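Long-range contact in Ras-related protein Rab-21 (Homo sapiens, PDB 1Z08), which is a small GTPase of the Rab branch of the Ras family, whose P-loop nucleotide-binding domain binds phosphoaminophosphonic acid-guanylate ester and a magnesium ion: residues L22-D33 with A150-F160. The protein carries 1 engineered substitution. Sequence-based numbering, arbitrary orientation.
With GNP (phosphoaminophosphonic acid-guanylate ester), chain F.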
ATOM      1  N   LEU A  22       0.129   3.314  -7.997  1.00 11.10           N
ATOM      2  CA  LEU A  22      -1.069   3.190  -7.165  1.00 11.76           C
ATOM      3  C   LEU A  22      -1.593   4.566  -6.757  1.00 11.85           C
ATOM      4  O   LEU A  22      -2.787   4.837  -6.880  1.00 12.07           O
ATOM      5  CB  LEU A  22      -0.809   2.320  -5.927  1.00 11.76           C
ATOM      6  CG  LEU A  22      -0.686   0.806  -6.164  1.00 12.64           C
ATOM      7  CD1 LEU A  22      -0.147   0.109  -4.925  1.00 13.61           C
ATOM      8  CD2 LEU A  22      -2.007   0.185  -6.585  1.00 13.54           C
ATOM      9  N   VAL A  23      -0.691   5.431  -6.298  1.00 12.32           N
ATOM     10  CA  VAL A  23      -1.061   6.771  -5.839  1.00 12.74           C
ATOM     11  C   VAL A  23      -1.551   7.636  -7.007  1.00 13.10           C
ATOM     12  O   VAL A  23      -2.598   8.284  -6.912  1.00 13.31           O
ATOM     13  CB  VAL A  23       0.106   7.475  -5.103  1.00 12.94           C
ATOM     14  CG1 VAL A  23      -0.343   8.831  -4.554  1.00 13.07           C
ATOM     15  CG2 VAL A  23       0.641   6.604  -3.970  1.00 13.14           C
ATOM     16  N   LEU A  24      -0.803   7.629  -8.110  1.00 13.24           N
ATOM     17  CA  LEU A  24      -1.169   8.415  -9.290  1.00 13.52           C
ATOM     18  C   LEU A  24      -2.547   8.029  -9.828  1.00 13.85           C
ATOM     19  O   LEU A  24      -3.361   8.903 -10.134  1.00 13.92           O
ATOM     20  CB  LEU A  24      -0.100   8.308 -10.385  1.00 13.46           C
ATOM     21  CG  LEU A  24      -0.333   9.047 -11.712  1.00 13.43           C
ATOM     22  CD1 LEU A  24      -0.349  10.565 -11.534  1.00 14.76           C
ATOM     23  CD2 LEU A  24       0.718   8.639 -12.735  1.00 13.51           C
ATOM     24  N   ARG A  25      -2.811   6.726  -9.929  1.00 14.21           N
ATOM     25  CA  ARG A  25      -4.119   6.248 -10.374  1.00 14.78           C
ATOM     26  C   ARG A  25      -5.228   6.698  -9.420  1.00 15.18           C
ATOM     27  O   ARG A  25      -6.276   7.158  -9.863  1.00 15.13           O
ATOM     28  CB  ARG A  25      -4.132   4.721 -10.534  1.00 14.78           C
ATOM     29  CG  ARG A  25      -5.494   4.127 -10.903  1.00 14.96           C
ATOM     30  CD  ARG A  25      -5.963   4.574 -12.286  1.00 15.37           C
ATOM     31  NE  ARG A  25      -5.382   3.764 -13.354  1.00 15.67           N
ATOM     32  CZ  ARG A  25      -5.502   4.035 -14.652  1.00 16.64           C
ATOM     33  NH1 ARG A  25      -6.180   5.105 -15.057  1.00 16.51           N
ATOM     34  NH2 ARG A  25      -4.942   3.235 -15.549  1.00 16.01           N
ATOM     35  N   TYR A  26      -4.983   6.576  -8.117  1.00 15.72           N
ATOM     36  CA  TYR A  26      -5.976   6.945  -7.103  1.00 16.22           C
ATOM     37  C   TYR A  26      -6.249   8.456  -7.058  1.00 16.81           C
ATOM     38  O   TYR A  26      -7.399   8.879  -6.902  1.00 17.05           O
ATOM     39  CB  TYR A  26      -5.537   6.439  -5.724  1.00 16.24           C
ATOM     40  CG  TYR A  26      -6.587   6.553  -4.632  1.00 16.22           C
ATOM     41  CD1 TYR A  26      -7.860   6.003  -4.792  1.00 16.06           C
ATOM     42  CD2 TYR A  26      -6.293   7.190  -3.426  1.00 16.29           C
ATOM     43  CE1 TYR A  26      -8.821   6.103  -3.784  1.00 16.19           C
ATOM     44  CE2 TYR A  26      -7.243   7.289  -2.414  1.00 16.12           C
ATOM     45  CZ  TYR A  26      -8.503   6.747  -2.598  1.00 16.31           C
ATOM     46  OH  TYR A  26      -9.440   6.847  -1.590  1.00 16.83           O
ATOM     47  N   CYS A  27      -5.197   9.258  -7.209  1.00 17.25           N
ATOM     48  CA  CYS A  27      -5.296  10.710  -7.046  1.00 17.91           C
ATOM     49  C   CYS A  27      -5.618  11.475  -8.331  1.00 18.31           C
ATOM     50  O   CYS A  27      -6.327  12.484  -8.289  1.00 18.31           O
ATOM     51  CB  CYS A  27      -4.013  11.270  -6.425  1.00 17.86           C
ATOM     52  SG  CYS A  27      -3.718  10.764  -4.723  1.00 18.73           S
ATOM     53  N   GLU A  28      -5.094  11.006  -9.462  1.00 18.64           N
ATOM     54  CA  GLU A  28      -5.232  11.728 -10.732  1.00 19.07           C
ATOM     55  C   GLU A  28      -5.869  10.905 -11.853  1.00 18.83           C
ATOM     56  O   GLU A  28      -6.080  11.415 -12.960  1.00 19.16           O
ATOM     57  CB  GLU A  28      -3.870  12.264 -11.196  1.00 19.39           C
ATOM     58  CG  GLU A  28      -3.195  13.247 -10.236  1.00 21.26           C
ATOM     59  CD  GLU A  28      -3.946  14.563 -10.076  1.00 23.90           C
ATOM     60  OE1 GLU A  28      -4.664  14.978 -11.014  1.00 25.09           O
ATOM     61  OE2 GLU A  28      -3.804  15.193  -9.007  1.00 25.21           O
ATOM     62  N   ASN A  29      -6.178   9.641 -11.563  1.00 18.44           N
ATOM     63  CA  ASN A  29      -6.681   8.687 -12.559  1.00 18.02           C
ATOM     64  C   ASN A  29      -5.821   8.639 -13.832  1.00 17.67           C
ATOM     65  O   ASN A  29      -6.329   8.691 -14.955  1.00 17.58           O
ATOM     66  CB  ASN A  29      -8.165   8.942 -12.878  1.00 18.33           C
ATOM     67  CG  ASN A  29      -8.787   7.831 -13.707  1.00 18.91           C
ATOM     68  OD1 ASN A  29      -8.444   6.655 -13.558  1.00 19.69           O
ATOM     69  ND2 ASN A  29      -9.709   8.201 -14.592  1.00 19.99           N
ATOM     70  N   LYS A  30      -4.508   8.554 -13.635  1.00 17.06           N
ATOM     71  CA  LYS A  30      -3.563   8.432 -14.740  1.00 16.71           C
ATOM     72  C   LYS A  30      -2.625   7.255 -14.479  1.00 15.83           C
ATOM     73  O   LYS A  30      -2.441   6.847 -13.328  1.00 15.72           O
ATOM     74  CB  LYS A  30      -2.769   9.731 -14.935  1.00 16.70           C
ATOM     75  CG  LYS A  30      -3.615  10.952 -15.314  1.00 17.36           C
ATOM     76  CD  LYS A  30      -2.730  12.139 -15.685  1.00 18.12           C
ATOM     77  CE  LYS A  30      -3.545  13.331 -16.180  1.00 20.94           C
ATOM     78  NZ  LYS A  30      -4.137  14.117 -15.061  1.00 22.36           N
ATOM     79  N   PHE A  31      -2.058   6.704 -15.551  1.00 14.85           N
ATOM     80  CA  PHE A  31      -1.094   5.602 -15.461  1.00 13.86           C
ATOM     81  C   PHE A  31      -0.043   5.710 -16.559  1.00 13.55           C
ATOM     82  O   PHE A  31      -0.350   6.106 -17.688  1.00 13.32           O
ATOM     83  CB  PHE A  31      -1.798   4.234 -15.528  1.00 13.60           C
ATOM     84  CG  PHE A  31      -0.848   3.053 -15.523  1.00 13.30           C
ATOM     85  CD1 PHE A  31      -0.355   2.540 -14.324  1.00 12.91           C
ATOM     86  CD2 PHE A  31      -0.446   2.458 -16.720  1.00 12.45           C
ATOM     87  CE1 PHE A  31       0.526   1.453 -14.318  1.00 12.81           C
ATOM     88  CE2 PHE A  31       0.437   1.371 -16.725  1.00 12.51           C
ATOM     89  CZ  PHE A  31       0.925   0.867 -15.521  1.00 12.86           C
ATOM     90  N   ASN A  32       1.185   5.339 -16.208  1.00 13.02           N
ATOM     91  CA  ASN A  32       2.319   5.320 -17.129  1.00 12.98           C
ATOM     92  C   ASN A  32       2.996   3.959 -17.134  1.00 12.80           C
ATOM     93  O   ASN A  32       3.276   3.399 -16.071  1.00 12.41           O
ATOM     94  CB  ASN A  32       3.344   6.378 -16.718  1.00 13.08           C
ATOM     95  CG  ASN A  32       2.776   7.778 -16.749  1.00 13.11           C
ATOM     96  OD1 ASN A  32       2.191   8.200 -17.749  1.00 13.01           O
ATOM     97  ND2 ASN A  32       2.943   8.509 -15.650  1.00 13.14           N
ATOM     98  N   ASP A  33       3.258   3.429 -18.328  1.00 12.69           N
ATOM     99  CA  ASP A  33       4.056   2.206 -18.468  1.00 12.99           C
ATOM    100  C   ASP A  33       5.526   2.471 -18.145  1.00 13.11           C
ATOM    101  O   ASP A  33       6.269   1.546 -17.804  1.00 13.04           O
ATOM    102  CB  ASP A  33       3.931   1.612 -19.877  1.00 12.75           C
ATOM    103  CG  ASP A  33       2.727   0.691 -20.031  1.00 13.02           C
ATOM    104  OD1 ASP A  33       2.386  -0.048 -19.079  1.00 13.23           O
ATOM    105  OD2 ASP A  33       2.122   0.696 -21.120  1.00 12.35           O
ATOM    106  N   ALA A 150      -2.856  -1.119 -10.824  1.00 12.69           N
ATOM    107  CA  ALA A 150      -2.807   0.307 -11.127  1.00 13.17           C
ATOM    108  C   ALA A 150      -3.076   0.554 -12.614  1.00 13.68           C
ATOM    109  O   ALA A 150      -3.705   1.546 -12.976  1.00 13.60           O
ATOM    110  CB  ALA A 150      -1.464   0.896 -10.711  1.00 13.32           C
ATOM    111  N   LYS A 151      -2.613  -0.368 -13.460  1.00 14.42           N
ATOM    112  CA  LYS A 151      -2.782  -0.265 -14.913  1.00 15.00           C
ATOM    113  C   LYS A 151      -4.251  -0.342 -15.348  1.00 15.54           C
ATOM    114  O   LYS A 151      -4.684   0.430 -16.208  1.00 15.59           O
ATOM    115  CB  LYS A 151      -1.942  -1.329 -15.635  1.00 15.20           C
ATOM    116  CG  LYS A 151      -1.997  -1.247 -17.162  1.00 15.55           C
ATOM    117  CD  LYS A 151      -0.839  -1.981 -17.820  1.00 16.06           C
ATOM    118  CE  LYS A 151      -0.836  -1.737 -19.319  1.00 16.90           C
ATOM    119  NZ  LYS A 151       0.498  -2.003 -19.930  1.00 17.43           N
ATOM    120  N   GLN A 152      -5.009  -1.260 -14.745  1.00 15.77           N
ATOM    121  CA  GLN A 152      -6.428  -1.443 -15.087  1.00 16.47           C
ATOM    122  C   GLN A 152      -7.390  -0.766 -14.103  1.00 16.16           C
ATOM    123  O   GLN A 152      -8.613  -0.872 -14.252  1.00 16.29           O
ATOM    124  CB  GLN A 152      -6.761  -2.935 -15.210  1.00 16.42           C
ATOM    125  CG  GLN A 152      -6.013  -3.647 -16.327  1.00 17.37           C
ATOM    126  CD  GLN A 152      -6.432  -5.099 -16.491  1.00 17.77           C
ATOM    127  OE1 GLN A 152      -6.793  -5.772 -15.525  1.00 20.37           O
ATOM    128  NE2 GLN A 152      -6.367  -5.595 -17.722  1.00 19.76           N
ATOM    129  N   ASN A 153      -6.833  -0.055 -13.121  1.00 16.08           N
ATOM    130  CA  ASN A 153      -7.606   0.558 -12.034  1.00 15.97           C
ATOM    131  C   ASN A 153      -8.542  -0.443 -11.343  1.00 15.85           C
ATOM    132  O   ASN A 153      -9.762  -0.256 -11.304  1.00 15.83           O
ATOM    133  CB  ASN A 153      -8.377   1.800 -12.525  1.00 16.21           C
ATOM    134  CG  ASN A 153      -8.918   2.646 -11.381  1.00 16.41           C
ATOM    135  OD1 ASN A 153      -8.498   2.508 -10.231  1.00 16.09           O
ATOM    136  ND2 ASN A 153      -9.856   3.530 -11.696  1.00 17.42           N
ATOM    137  N   LYS A 154      -7.956  -1.511 -10.809  1.00 15.55           N
ATOM    138  CA  LYS A 154      -8.711  -2.537 -10.097  1.00 15.39           C
ATOM    139  C   LYS A 154      -8.264  -2.626  -8.644  1.00 14.98           C
ATOM    140  O   LYS A 154      -7.066  -2.700  -8.363  1.00 14.53           O
ATOM    141  CB  LYS A 154      -8.540  -3.899 -10.773  1.00 15.55           C
ATOM    142  CG  LYS A 154      -9.206  -4.008 -12.139  1.00 16.93           C
ATOM    143  CD  LYS A 154      -8.876  -5.332 -12.796  1.00 19.28           C
ATOM    144  CE  LYS A 154      -9.715  -5.549 -14.043  1.00 20.69           C
ATOM    145  NZ  LYS A 154      -9.306  -6.809 -14.732  1.00 22.85           N
ATOM    146  N   GLY A 155      -9.232  -2.607  -7.729  1.00 14.72           N
ATOM    147  CA  GLY A 155      -8.968  -2.806  -6.298  1.00 14.62           C
ATOM    148  C   GLY A 155      -8.395  -1.629  -5.520  1.00 14.54           C
ATOM    149  O   GLY A 155      -8.222  -1.720  -4.304  1.00 14.29           O
ATOM    150  N   ILE A 156      -8.108  -0.522  -6.204  1.00 14.60           N
ATOM    151  CA  ILE A 156      -7.460   0.633  -5.561  1.00 14.67           C
ATOM    152  C   ILE A 156      -8.429   1.451  -4.704  1.00 14.91           C
ATOM    153  O   ILE A 156      -8.106   1.827  -3.575  1.00 14.66           O
ATOM    154  CB  ILE A 156      -6.720   1.527  -6.585  1.00 14.73           C
ATOM    155  CG1 ILE A 156      -5.625   0.715  -7.282  1.00 14.81           C
ATOM    156  CG2 ILE A 156      -6.114   2.750  -5.899  1.00 14.59           C
ATOM    157  CD1 ILE A 156      -5.023   1.389  -8.490  1.00 15.85           C
ATOM    158  N   GLU A 157      -9.610   1.724  -5.250  1.00 15.35           N
ATOM    159  CA  GLU A 157     -10.672   2.393  -4.504  1.00 15.96           C
ATOM    160  C   GLU A 157     -10.991   1.602  -3.243  1.00 15.79           C
ATOM    161  O   GLU A 157     -11.091   2.166  -2.155  1.00 15.87           O
ATOM    162  CB  GLU A 157     -11.931   2.536  -5.366  1.00 16.42           C
ATOM    163  CG  GLU A 157     -11.771   3.445  -6.582  1.00 18.08           C
ATOM    164  CD  GLU A 157     -11.497   4.897  -6.217  1.00 20.48           C
ATOM    165  OE1 GLU A 157     -12.073   5.397  -5.225  1.00 22.01           O
ATOM    166  OE2 GLU A 157     -10.704   5.542  -6.933  1.00 21.55           O
ATOM    167  N   GLU A 158     -11.122   0.288  -3.416  1.00 15.74           N
ATOM    168  CA  GLU A 158     -11.427  -0.650  -2.341  1.00 15.82           C
ATOM    169  C   GLU A 158     -10.331  -0.685  -1.269  1.00 15.36           C
ATOM    170  O   GLU A 158     -10.632  -0.721  -0.074  1.00 15.11           O
ATOM    171  CB  GLU A 158     -11.654  -2.051  -2.923  1.00 16.22           C
ATOM    172  CG  GLU A 158     -12.870  -2.174  -3.862  1.00 17.96           C
ATOM    173  CD  GLU A 158     -12.572  -1.880  -5.339  1.00 19.77           C
ATOM    174  OE1 GLU A 158     -11.679  -1.062  -5.651  1.00 18.80           O
ATOM    175  OE2 GLU A 158     -13.256  -2.477  -6.198  1.00 21.74           O
ATOM    176  N   LEU A 159      -9.069  -0.668  -1.703  1.00 14.83           N
ATOM    177  CA  LEU A 159      -7.918  -0.666  -0.791  1.00 14.57           C
ATOM    178  C   LEU A 159      -7.926   0.541   0.149  1.00 14.45           C
ATOM    179  O   LEU A 159      -7.850   0.385   1.371  1.00 14.40           O
ATOM    180  CB  LEU A 159      -6.594  -0.712  -1.574  1.00 14.38           C
ATOM    181  CG  LEU A 159      -5.286  -0.335  -0.858  1.00 14.42           C
ATOM    182  CD1 LEU A 159      -4.917  -1.319   0.247  1.00 14.14           C
ATOM    183  CD2 LEU A 159      -4.145  -0.191  -1.858  1.00 14.38           C
ATOM    184  N   PHE A 160      -8.011   1.738  -0.424  1.00 14.48           N
ATOM    185  CA  PHE A 160      -7.965   2.962   0.372  1.00 14.59           C
ATOM    186  C   PHE A 160      -9.212   3.140   1.231  1.00 14.77           C
ATOM    187  O   PHE A 160      -9.118   3.606   2.366  1.00 14.77           O
ATOM    188  CB  PHE A 160      -7.709   4.184  -0.509  1.00 14.48           C
ATOM    189  CG  PHE A 160      -6.274   4.323  -0.945  1.00 14.52           C
ATOM    190  CD1 PHE A 160      -5.322   4.873  -0.087  1.00 14.36           C
ATOM    191  CD2 PHE A 160      -5.872   3.899  -2.208  1.00 14.25           C
ATOM    192  CE1 PHE A 160      -3.995   5.000  -0.482  1.00 14.23           C
ATOM    193  CE2 PHE A 160      -4.544   4.023  -2.615  1.00 14.11           C
ATOM    194  CZ  PHE A 160      -3.603   4.575  -1.751  1.00 14.17           C
TER
HETATM  195  PG  GNP F1200      10.167   3.458  -7.410  1.00 13.47           P
HETATM  196  O1G GNP F1200      11.529   3.266  -8.035  1.00 12.58           O
HETATM  197  O2G GNP F1200       9.589   4.840  -7.566  1.00 13.66           O
HETATM  198  O3G GNP F1200      10.352   2.992  -5.993  1.00 14.09           O
HETATM  199  N3B GNP F1200       9.134   2.449  -8.118  1.00 12.55           N
HETATM  200  PB  GNP F1200       7.547   2.366  -7.939  1.00 12.47           P
HETATM  201  O1B GNP F1200       7.181   1.356  -6.923  1.00 11.37           O
HETATM  202  O2B GNP F1200       7.015   3.732  -7.723  1.00 11.61           O
HETATM  203  O3A GNP F1200       6.958   1.814  -9.248  1.00 10.52           O
HETATM  204  PA  GNP F1200       6.275   2.572 -10.403  1.00 10.55           P
HETATM  205  O1A GNP F1200       4.917   2.985  -9.996  1.00 10.32           O
HETATM  206  O2A GNP F1200       7.147   3.623 -10.985  1.00 11.19           O
HETATM  207  O5' GNP F1200       6.071   1.472 -11.509  1.00 10.93           O
HETATM  208  C5' GNP F1200       7.166   0.652 -11.916  1.00  9.94           C
HETATM  209  C4' GNP F1200       6.802  -0.101 -13.183  1.00 10.81           C
HETATM  210  O4' GNP F1200       5.704  -1.013 -12.917  1.00 10.35           O
HETATM  211  C3' GNP F1200       6.354   0.771 -14.351  1.00 10.83           C
HETATM  212  O3' GNP F1200       6.852   0.196 -15.544  1.00 10.84           O
HETATM  213  C2' GNP F1200       4.831   0.709 -14.245  1.00 10.84           C
HETATM  214  O2' GNP F1200       4.149   0.969 -15.457  1.00 10.39           O
HETATM  215  C1' GNP F1200       4.637  -0.739 -13.805  1.00 10.85           C
HETATM  216  N9  GNP F1200       3.365  -0.976 -13.128  1.00 10.67           N
HETATM  217  C8  GNP F1200       2.888  -0.359 -11.993  1.00 10.93           C
HETATM  218  N7  GNP F1200       1.709  -0.780 -11.630  1.00 10.85           N
HETATM  219  C5  GNP F1200       1.381  -1.739 -12.584  1.00 11.07           C
HETATM  220  C6  GNP F1200       0.222  -2.548 -12.723  1.00 11.05           C
HETATM  221  O6  GNP F1200      -0.782  -2.581 -11.998  1.00 10.97           O
HETATM  222  N1  GNP F1200       0.293  -3.401 -13.830  1.00 10.69           N
HETATM  223  C2  GNP F1200       1.356  -3.453 -14.703  1.00 10.95           C
HETATM  224  N2  GNP F1200       1.258  -4.325 -15.716  1.00 11.06           N
HETATM  225  N3  GNP F1200       2.445  -2.704 -14.585  1.00 10.81           N
HETATM  226  C4  GNP F1200       2.391  -1.869 -13.512  1.00 10.78           C
HETATM  227  O   HOH W   1     -11.473   5.094  -1.966  1.00 28.39           O
HETATM  228  O   HOH W   2      -9.910   8.026  -6.889  1.00 29.25           O
HETATM  229  O   HOH W   3      -9.574   4.418 -14.625  1.00 33.60           O
HETATM  230  O   HOH W   4       0.239  -1.198 -22.512  1.00 22.51           O
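Arg25 NE donates to Ala150 O at 2.8 Å, with an N-H...O angle of 167°. The oxygen lies in the guanidinium plane, and the C=O points almost straight at NE. NH2 of the same group adds weak bonds to Ala150 O and Lys151 O. Bends at chi2 and chi3 turn the chain so that this edge meets the two carbonyls. NH1 bonds back to Asn29 OD1, which ties the guanidinium to the residue just past the end of its own helix. Asn153 CB lies over one face of the group, its amide plane nearly parallel to the guanidinium. A water links Asn29 OD1 to Asn153 ND2.

A second tie is the salt bridge from Lys151 NZ to the syn lone pair of Asp33 OD1, 2.8 Å long. The extended lysine runs across the Phe31 ring to reach it. Lys151 CA sits over the ring centre in a CH-pi contact, 3.6 Å from the centroid.

Here helix 19-28, which follows the P-loop, and the loop after it pack on the guanine-binding loop and the start of helix 156-168, as in Ras-family G domains. Phe31 to Asp33 and Ala150-Lys151 line the pocket of phosphoaminophosphonic acid-guanylate ester. Lys151 N donates to its O6, and O2' and O3' donate to Asn32 O and Asp33 O.

Farther along, the helical segments cross at 93°. Ile156 CD1 touches Arg25 CG and Leu22 CD2, while its CG2 meets Tyr26 CB at 3.7 Å. Tyr26 lies flat on Phe160 in an offset stack, centroids 4.1 Å apart. Glu157 OE2 stands at the tyrosine's edge, 3.6 Å from Tyr26 CD1. One water joins Tyr26 OH to Glu157 O, and another joins Tyr26 O to Glu157 OE2. Ile59 of strand 54-61 touches both Tyr26 and Phe160 side chains.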